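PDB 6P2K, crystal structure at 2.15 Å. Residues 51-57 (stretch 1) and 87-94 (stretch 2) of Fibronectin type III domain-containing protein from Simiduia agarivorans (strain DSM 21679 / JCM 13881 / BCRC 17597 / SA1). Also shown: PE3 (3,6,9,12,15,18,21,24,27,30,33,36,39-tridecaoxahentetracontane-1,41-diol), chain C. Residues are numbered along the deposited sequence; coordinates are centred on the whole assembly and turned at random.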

ATOM      1  N   ILE B  51     -20.382  22.955  39.630  1.00 33.01           N
ATOM      2  CA  ILE B  51     -21.512  23.875  39.564  1.00 36.51           C
ATOM      3  C   ILE B  51     -21.761  24.494  40.937  1.00 35.05           C
ATOM      4  O   ILE B  51     -21.353  23.965  41.977  1.00 35.70           O
ATOM      5  CB  ILE B  51     -22.769  23.162  39.040  1.00 42.29           C
ATOM      6  CG1 ILE B  51     -23.104  21.960  39.923  1.00 49.83           C
ATOM      7  CG2 ILE B  51     -22.587  22.733  37.603  1.00 40.98           C
ATOM      8  CD1 ILE B  51     -24.291  22.182  40.818  1.00 52.84           C
ATOM      9  N   THR B  52     -22.430  25.644  40.933  1.00 32.33           N
ATOM     10  CA  THR B  52     -22.850  26.283  42.174  1.00 30.98           C
ATOM     11  C   THR B  52     -24.372  26.345  42.239  1.00 33.77           C
ATOM     12  O   THR B  52     -25.055  25.609  41.520  1.00 32.70           O
ATOM     13  CB  THR B  52     -22.244  27.685  42.300  1.00 30.96           C
ATOM     14  OG1 THR B  52     -22.840  28.553  41.331  1.00 31.00           O
ATOM     15  CG2 THR B  52     -20.737  27.636  42.075  1.00 26.02           C
ATOM     16  N   GLY B  53     -24.914  27.218  43.084  1.00 35.49           N
ATOM     17  CA  GLY B  53     -26.349  27.259  43.288  1.00 34.93           C
ATOM     18  C   GLY B  53     -27.116  27.763  42.077  1.00 33.09           C
ATOM     19  O   GLY B  53     -26.563  28.315  41.126  1.00 35.30           O
ATOM     20  N   ASN B  54     -28.435  27.570  42.128  1.00 34.77           N
ATOM     21  CA  ASN B  54     -29.313  27.978  41.038  1.00 37.83           C
ATOM     22  C   ASN B  54     -29.571  29.478  41.087  1.00 38.03           C
ATOM     23  O   ASN B  54     -29.983  30.013  42.120  1.00 38.67           O
ATOM     24  CB  ASN B  54     -30.643  27.228  41.107  1.00 40.01           C
ATOM     25  CG  ASN B  54     -30.498  25.752  40.808  1.00 44.04           C
ATOM     26  OD1 ASN B  54     -29.693  25.352  39.968  1.00 43.31           O
ATOM     27  ND2 ASN B  54     -31.283  24.931  41.496  1.00 47.99           N
ATOM     28  N   LEU B  55     -29.343  30.150  39.965  1.00 35.80           N
ATOM     29  CA  LEU B  55     -29.653  31.563  39.815  1.00 36.06           C
ATOM     30  C   LEU B  55     -30.990  31.733  39.102  1.00 37.00           C
ATOM     31  O   LEU B  55     -31.473  30.831  38.413  1.00 36.96           O
ATOM     32  CB  LEU B  55     -28.549  32.283  39.037  1.00 33.65           C
ATOM     33  CG  LEU B  55     -27.131  32.171  39.592  1.00 29.76           C
ATOM     34  CD1 LEU B  55     -26.115  32.360  38.484  1.00 28.59           C
ATOM     35  CD2 LEU B  55     -26.916  33.197  40.693  1.00 33.68           C
ATOM     36  N   VAL B  56     -31.589  32.914  39.281  1.00 36.38           N
ATOM     37  CA  VAL B  56     -32.825  33.228  38.571  1.00 39.61           C
ATOM     38  C   VAL B  56     -32.544  33.466  37.093  1.00 38.54           C
ATOM     39  O   VAL B  56     -33.400  33.207  36.238  1.00 41.55           O
ATOM     40  CB  VAL B  56     -33.524  34.436  39.223  1.00 42.79           C
ATOM     41  CG1 VAL B  56     -34.928  34.615  38.660  1.00 46.64           C
ATOM     42  CG2 VAL B  56     -33.580  34.260  40.734  1.00 42.35           C
ATOM     43  N   ASN B  57     -31.349  33.952  36.766  1.00 34.91           N
ATOM     44  CA  ASN B  57     -30.918  34.134  35.389  1.00 37.46           C
ATOM     45  C   ASN B  57     -29.452  33.735  35.290  1.00 37.56           C
ATOM     46  O   ASN B  57     -28.647  34.093  36.153  1.00 37.74           O
ATOM     47  CB  ASN B  57     -31.119  35.579  34.923  1.00 40.72           C
ATOM     48  CG  ASN B  57     -30.534  35.833  33.552  1.00 42.39           C
ATOM     49  OD1 ASN B  57     -29.378  36.235  33.423  1.00 39.08           O
ATOM     50  ND2 ASN B  57     -31.329  35.595  32.516  1.00 44.05           N
TER
HETATM   51  O43 PE3 C 808     -23.730  23.309  46.536  1.00 74.86           O
HETATM   52  C42 PE3 C 808     -24.881  22.797  45.862  1.00 73.57           C
HETATM   53  C41 PE3 C 808     -24.571  22.705  44.370  1.00 73.60           C
HETATM   54  O40 PE3 C 808     -25.669  22.187  43.596  1.00 75.36           O
HETATM   55  C39 PE3 C 808     -26.859  22.989  43.653  1.00 74.61           C
HETATM   56  C38 PE3 C 808     -27.875  22.293  42.757  1.00 72.74           C
HETATM   57  O37 PE3 C 808     -29.122  23.002  42.723  1.00 72.10           O
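Stretch 2, residues 87-94: GSNSYALV

Residues 87-94 run alongside residues 51-57 in the same direction: Gly53 lies nearest Ser90, with 4.2 Å between their CA atoms, and further along Val56 lies nearest Leu93, where the CA-CA distance has widened to 7.2 Å. Stretch 2 enters as a loop. Gly87 and Ser88 both have positive phi (69° and 88°), Asn89 adopts a helix-like conformation (-68/-36), and from Ser90 onward the backbone is extended, with a short strand at Ala92 and Leu93. Together the two segments bury 365 Å², counting both sides.

Only one direct hydrogen bond joins the two backbones. Gly53 N donates to Ser88 O over 2.8 Å with an N-H...O angle of 147°, anchoring the start of stretch 2. Here the chains are very close: Gly53 CA is 3.2 Å from Asn89 O. A CB on Gly53 would point toward stretch 2 and fall 2.6 Å from Asn89 O and 2.8 Å from Ser90 CA, so the close approach depends on the absence of a side chain. Beside this pairing, Thr52 CG2 lies 3.4 Å from Ser88 OG, a van der Waals contact between a methyl group and a hydroxyl oxygen; Ser88 OG itself donates within its own stretch to Gly87 O at 2.6 Å. Beyond this point water replaces direct pairing. Water 1 donates to Asn54 O and accepts from Tyr91 N, both at 2.9 Å, while water 2 donates to Asn54 O (2.8 Å) and to Tyr91 O (3.0 Å). The two bridges thus share one carbonyl and satisfy both polar backbone groups of Tyr91.

Tyr91 has the largest area covered by the other stretch of any residue here, 94 Å², its side chain (chi1 -61°, m) reaching back over stretch 1. At its tip, Tyr91 OH donates to Thr52 OG1 at 3.0 Å. Gly53 O lies near the ring plane at the edge, 3.4 Å from Tyr91 CE2, whereas Leu55 covers one face: its CD2 sits 3.7 Å from the ring centroid, 21° off the normal, in a CH-pi contact. Although the CA-to-CB bond of Leu55 points sideways, the end of its side chain comes nearer to stretch 2.

Apolar packing continues more loosely at the far end, where Val56 CG2 meets Leu93 CB at 4.1 Å; both residues direct their CA-to-CB bonds toward the opposing stretch.

The CA-to-CB bonds of Asn54 and Asn89 point away from the opposite stretch, and the ends of both side chains approach the bound PE3: Asn54 ND2 is 3.1 Å from PE3 O37, and Asn89 OD1 is 3.2 Å from PE3 O43. The polyether therefore touches both stretches.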

ATOM      1  N   GLY B  87     -21.226  30.486  50.565  1.00 42.10           N
ATOM      2  CA  GLY B  87     -20.098  30.212  49.695  1.00 33.72           C
ATOM      3  C   GLY B  87     -20.449  29.714  48.310  1.00 33.37           C
ATOM      4  O   GLY B  87     -19.705  28.899  47.754  1.00 30.75           O
ATOM      5  N   SER B  88     -21.564  30.185  47.745  1.00 31.67           N
ATOM      6  CA  SER B  88     -22.119  29.912  46.406  1.00 32.90           C
ATOM      7  C   SER B  88     -23.031  28.684  46.359  1.00 33.84           C
ATOM      8  O   SER B  88     -23.481  28.320  45.269  1.00 35.66           O
ATOM      9  CB  SER B  88     -21.037  29.763  45.319  1.00 32.39           C
ATOM     10  OG  SER B  88     -20.480  28.460  45.318  1.00 34.57           O
ATOM     11  N   ASN B  89     -23.327  28.039  47.490  1.00 34.13           N
ATOM     12  CA  ASN B  89     -24.163  26.842  47.443  1.00 39.05           C
ATOM     13  C   ASN B  89     -25.596  27.176  47.039  1.00 38.70           C
ATOM     14  O   ASN B  89     -26.249  26.392  46.340  1.00 39.27           O
ATOM     15  CB  ASN B  89     -24.131  26.127  48.794  1.00 44.64           C
ATOM     16  CG  ASN B  89     -22.855  25.330  49.000  1.00 48.29           C
ATOM     17  OD1 ASN B  89     -21.954  25.352  48.162  1.00 49.20           O
ATOM     18  ND2 ASN B  89     -22.771  24.625  50.123  1.00 50.44           N
ATOM     19  N   SER B  90     -26.107  28.325  47.477  1.00 36.63           N
ATOM     20  CA  SER B  90     -27.425  28.795  47.073  1.00 39.19           C
ATOM     21  C   SER B  90     -27.382  30.309  46.930  1.00 36.70           C
ATOM     22  O   SER B  90     -26.527  30.982  47.509  1.00 34.69           O
ATOM     23  CB  SER B  90     -28.517  28.382  48.074  1.00 38.37           C
ATOM     24  OG  SER B  90     -28.375  29.072  49.306  1.00 40.90           O
ATOM     25  N   TYR B  91     -28.320  30.843  46.149  1.00 34.13           N
ATOM     26  CA  TYR B  91     -28.390  32.271  45.883  1.00 34.63           C
ATOM     27  C   TYR B  91     -29.796  32.792  46.138  1.00 39.03           C
ATOM     28  O   TYR B  91     -30.784  32.063  46.021  1.00 39.13           O
ATOM     29  CB  TYR B  91     -27.996  32.601  44.439  1.00 36.37           C
ATOM     30  CG  TYR B  91     -26.591  32.205  44.054  1.00 37.20           C
ATOM     31  CD1 TYR B  91     -25.507  33.014  44.373  1.00 36.28           C
ATOM     32  CD2 TYR B  91     -26.348  31.029  43.352  1.00 36.99           C
ATOM     33  CE1 TYR B  91     -24.224  32.660  44.014  1.00 35.58           C
ATOM     34  CE2 TYR B  91     -25.068  30.668  42.987  1.00 34.46           C
ATOM     35  CZ  TYR B  91     -24.011  31.486  43.321  1.00 36.26           C
ATOM     36  OH  TYR B  91     -22.733  31.129  42.959  1.00 36.60           O
ATOM     37  N   ALA B  92     -29.867  34.073  46.483  1.00 37.35           N
ATOM     38  CA  ALA B  92     -31.115  34.814  46.559  1.00 44.19           C
ATOM     39  C   ALA B  92     -30.961  36.086  45.740  1.00 44.45           C
ATOM     40  O   ALA B  92     -29.896  36.712  45.747  1.00 38.86           O
ATOM     41  CB  ALA B  92     -31.487  35.154  48.007  1.00 45.51           C
ATOM     42  N   LEU B  93     -32.021  36.467  45.036  1.00 43.84           N
ATOM     43  CA  LEU B  93     -31.954  37.645  44.187  1.00 44.07           C
ATOM     44  C   LEU B  93     -32.180  38.906  45.009  1.00 44.41           C
ATOM     45  O   LEU B  93     -33.112  38.972  45.818  1.00 44.16           O
ATOM     46  CB  LEU B  93     -32.975  37.537  43.061  1.00 45.40           C
ATOM     47  CG  LEU B  93     -33.143  38.778  42.197  1.00 50.24           C
ATOM     48  CD1 LEU B  93     -32.034  38.867  41.153  1.00 51.16           C
ATOM     49  CD2 LEU B  93     -34.482  38.642  41.537  1.00 52.16           C
ATOM     50  N   VAL B  94     -31.317  39.899  44.809  1.00 44.70           N
ATOM     51  CA  VAL B  94     -31.401  41.164  45.532  1.00 47.89           C
ATOM     52  C   VAL B  94     -32.593  41.947  44.994  1.00 50.65           C
ATOM     53  O   VAL B  94     -32.646  42.244  43.791  1.00 50.33           O
ATOM     54  CB  VAL B  94     -30.094  41.962  45.406  1.00 47.04           C
ATOM     55  CG1 VAL B  94     -30.214  43.301  46.127  1.00 47.11           C
ATOM     56  CG2 VAL B  94     -28.930  41.156  45.964  1.00 44.60           C
TER
HETATM   57  O   HOH W   1     -29.899  28.815  44.736  1.00 34.65           O
HETATM   58  O   HOH W   2     -31.572  32.045  43.113  1.00 37.83           O